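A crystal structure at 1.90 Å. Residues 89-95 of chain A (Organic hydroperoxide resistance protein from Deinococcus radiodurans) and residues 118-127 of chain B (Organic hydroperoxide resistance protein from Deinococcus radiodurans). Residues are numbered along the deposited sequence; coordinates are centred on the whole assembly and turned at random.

Chain A (89-95) GLAFALD
Chain B, residues 118-127: HEVCPYSAAT

No direct hydrogen bond joins these two stretches; three waters carry the polar traffic between backbones while apolar side chains supply the packing. Water 1 donates to Glu119(B) O at 3.1 Å and, weakly, to Leu90(A) O at 3.0 Å. Water 2 accepts from Phe92(A) N at 2.9 Å and lies 2.7 Å from Val120(B) O, to which it donates. Water 3 repeats the pattern one strand period on, accepting from Leu94(A) N at 2.9 Å and donating to Pro122(B) O at 3.0 Å. Alternate strand amides thus reach helix-side carbonyls through solvent.

Chain A leaves Gly89(A), whose phi/psi of 72/-121 favours glycine, passes Leu90(A) at -89/-8, and runs extended from Ala91(A) to Asp95(A), with phi from -96 to -142° and psi from 126 to 169°. In chain B, a weakly bonded helical turn at about 118-120 gives way to Cys121(B) at -54/123, the N-cap position, and a helix starts at Pro122(B). Strand and helix axes cross at -66° and approach to 6.7 Å. The register sets Ala91(A) CA 4.9 Å from Val120(B) CA and Ala93(A) CA 4.9 Å from Pro122(B) CA.

Strand alternation points Phe92(A) and Leu94(A) toward chain B and Ala93(A) away. Phe92(A), chi1 -70° (m) and chi2 89°, sets CD1 3.9 Å from Val120(B) CG1; Val120(B) is t, at 159°. The ring presents its edge to Val120(B) O, 3.6 Å from Phe92(A) CD1, while Phe92(A) CB meets Pro122(B) CB at 3.8 Å. Leu94(A), m and t, spans the first turn of the helix: its CD2 is 3.9 Å from Pro122(B) CB, and its CD1 is 4.0 Å from Ala126(B) CB. Tyr123(B), m at -84°, points its CA-to-CB bond away, yet its ring comes back obliquely, with CD1 4.5 Å from Leu94(A) CD1.

Proline suits the first helical turn, where its nitrogen needs no hydrogen-bond partner, and its compact ring, C-gamma endo, serves both large strand side chains. Alanine suits the close approach: Ala125(B) CB sits only 3.5 Å from Phe92(A) O. The helix secures itself through Ala125(B) N to Cys121(B) O, 3.2 Å, and Ala126(B) N to Pro122(B) O, 2.9 Å; Thr127(B), p, returns OG1 to Tyr123(B) O at 2.9 Å. Together the stretches bury 391 Å², with Phe92(A) and Leu94(A) the largest contributors.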

# COMPACT_ATOMS: atom_id res chain seq x y z
N GLY A 89 15.92 1.30 -14.57
CA GLY A 89 16.31 0.29 -15.54
C GLY A 89 15.10 -0.53 -15.97
O GLY A 89 14.12 0.01 -16.49
N LEU A 90 15.19 -1.83 -15.75
CA LEU A 90 14.06 -2.74 -15.96
C LEU A 90 13.20 -2.85 -14.68
O LEU A 90 12.13 -3.44 -14.69
CB LEU A 90 14.57 -4.12 -16.38
CG LEU A 90 15.52 -4.13 -17.58
CD1 LEU A 90 16.15 -5.49 -17.75
CD2 LEU A 90 14.79 -3.72 -18.83
N ALA A 91 13.69 -2.27 -13.60
CA ALA A 91 12.98 -2.26 -12.33
C ALA A 91 12.22 -0.95 -12.19
O ALA A 91 12.38 -0.02 -12.99
CB ALA A 91 13.96 -2.44 -11.15
N PHE A 92 11.34 -0.93 -11.19
CA PHE A 92 10.66 0.27 -10.76
C PHE A 92 10.98 0.50 -9.29
O PHE A 92 11.36 -0.45 -8.57
CB PHE A 92 9.14 0.11 -10.95
CG PHE A 92 8.70 0.09 -12.38
CD1 PHE A 92 8.64 -1.11 -13.09
CD2 PHE A 92 8.34 1.27 -13.03
CE1 PHE A 92 8.22 -1.14 -14.43
CE2 PHE A 92 7.92 1.26 -14.36
CZ PHE A 92 7.87 0.05 -15.07
N ALA A 93 10.84 1.75 -8.86
CA ALA A 93 11.05 2.11 -7.45
C ALA A 93 10.05 3.16 -7.00
O ALA A 93 9.58 3.97 -7.80
CB ALA A 93 12.45 2.63 -7.24
N LEU A 94 9.75 3.16 -5.70
CA LEU A 94 8.85 4.14 -5.10
C LEU A 94 9.64 5.28 -4.49
O LEU A 94 10.67 5.07 -3.84
CB LEU A 94 7.98 3.48 -4.03
CG LEU A 94 7.06 2.36 -4.54
CD1 LEU A 94 6.23 1.81 -3.41
CD2 LEU A 94 6.15 2.82 -5.68
N ASP A 95 9.12 6.47 -4.68
CA ASP A 95 9.64 7.68 -4.09
C ASP A 95 8.56 8.16 -3.11
O ASP A 95 7.40 8.29 -3.48
CB ASP A 95 9.92 8.67 -5.22
CG ASP A 95 10.25 10.05 -4.74
OD1 ASP A 95 11.31 10.23 -4.11
OD2 ASP A 95 9.52 11.03 -5.01
N HIS B 118 7.93 -10.40 -9.57
CA HIS B 118 8.53 -9.98 -8.32
C HIS B 118 9.77 -9.12 -8.51
O HIS B 118 10.11 -8.33 -7.64
CB HIS B 118 8.89 -11.21 -7.51
CG HIS B 118 9.36 -10.92 -6.12
ND1 HIS B 118 8.52 -10.50 -5.11
CD2 HIS B 118 10.60 -10.98 -5.57
CE1 HIS B 118 9.20 -10.36 -3.99
NE2 HIS B 118 10.47 -10.64 -4.24
N GLU B 119 10.46 -9.29 -9.64
CA GLU B 119 11.64 -8.49 -9.98
C GLU B 119 11.29 -7.12 -10.55
O GLU B 119 12.10 -6.21 -10.52
CB GLU B 119 12.49 -9.25 -11.01
CG GLU B 119 13.14 -10.50 -10.45
CD GLU B 119 14.03 -10.21 -9.25
OE1 GLU B 119 14.85 -9.26 -9.33
OE2 GLU B 119 13.90 -10.91 -8.22
N VAL B 120 10.07 -6.97 -11.05
CA VAL B 120 9.61 -5.73 -11.66
C VAL B 120 8.81 -4.85 -10.68
O VAL B 120 9.00 -3.63 -10.61
CB VAL B 120 8.73 -6.09 -12.89
CG1 VAL B 120 7.81 -4.96 -13.29
CG2 VAL B 120 9.64 -6.53 -14.05
N CYS B 121 7.91 -5.48 -9.94
CA CYS B 121 6.96 -4.80 -9.06
C CYS B 121 7.67 -3.87 -8.09
O CYS B 121 8.54 -4.30 -7.36
CB CYS B 121 6.16 -5.87 -8.28
SG CYS B 121 5.15 -5.27 -6.91
N PRO B 122 7.32 -2.58 -8.08
CA PRO B 122 7.96 -1.65 -7.14
C PRO B 122 7.66 -1.90 -5.66
O PRO B 122 8.48 -1.48 -4.85
CB PRO B 122 7.42 -0.28 -7.58
CG PRO B 122 6.13 -0.58 -8.24
CD PRO B 122 6.36 -1.90 -8.95
N TYR B 123 6.53 -2.51 -5.29
CA TYR B 123 6.32 -2.88 -3.87
C TYR B 123 7.39 -3.90 -3.43
O TYR B 123 7.88 -3.83 -2.31
CB TYR B 123 4.97 -3.53 -3.65
CG TYR B 123 3.77 -2.62 -3.46
CD1 TYR B 123 3.50 -1.58 -4.34
CD2 TYR B 123 2.88 -2.85 -2.40
CE1 TYR B 123 2.37 -0.79 -4.19
CE2 TYR B 123 1.75 -2.07 -2.24
CZ TYR B 123 1.50 -1.04 -3.14
OH TYR B 123 0.37 -0.26 -2.98
N SER B 124 7.71 -4.85 -4.30
CA SER B 124 8.75 -5.85 -4.04
C SER B 124 10.12 -5.20 -3.88
O SER B 124 10.89 -5.55 -2.99
CB SER B 124 8.83 -6.89 -5.17
OG SER B 124 7.62 -7.63 -5.28
N ALA B 125 10.43 -4.26 -4.76
CA ALA B 125 11.68 -3.51 -4.65
C ALA B 125 11.73 -2.71 -3.34
O ALA B 125 12.73 -2.71 -2.62
CB ALA B 125 11.84 -2.62 -5.82
N ALA B 126 10.62 -2.04 -3.02
CA ALA B 126 10.47 -1.22 -1.81
C ALA B 126 10.63 -1.99 -0.51
O ALA B 126 11.14 -1.44 0.46
CB ALA B 126 9.13 -0.51 -1.81
N THR B 127 10.23 -3.25 -0.49
CA THR B 127 10.20 -4.01 0.75
C THR B 127 11.28 -5.07 0.80
O THR B 127 11.33 -5.83 1.76
CB THR B 127 8.81 -4.63 0.99
OG1 THR B 127 8.48 -5.55 -0.06
CG2 THR B 127 7.70 -3.56 0.92
O HOH W 1 13.26 -5.86 -13.38
O HOH W 2 11.46 -3.31 -9.54
O HOH W 3 10.53 0.69 -4.48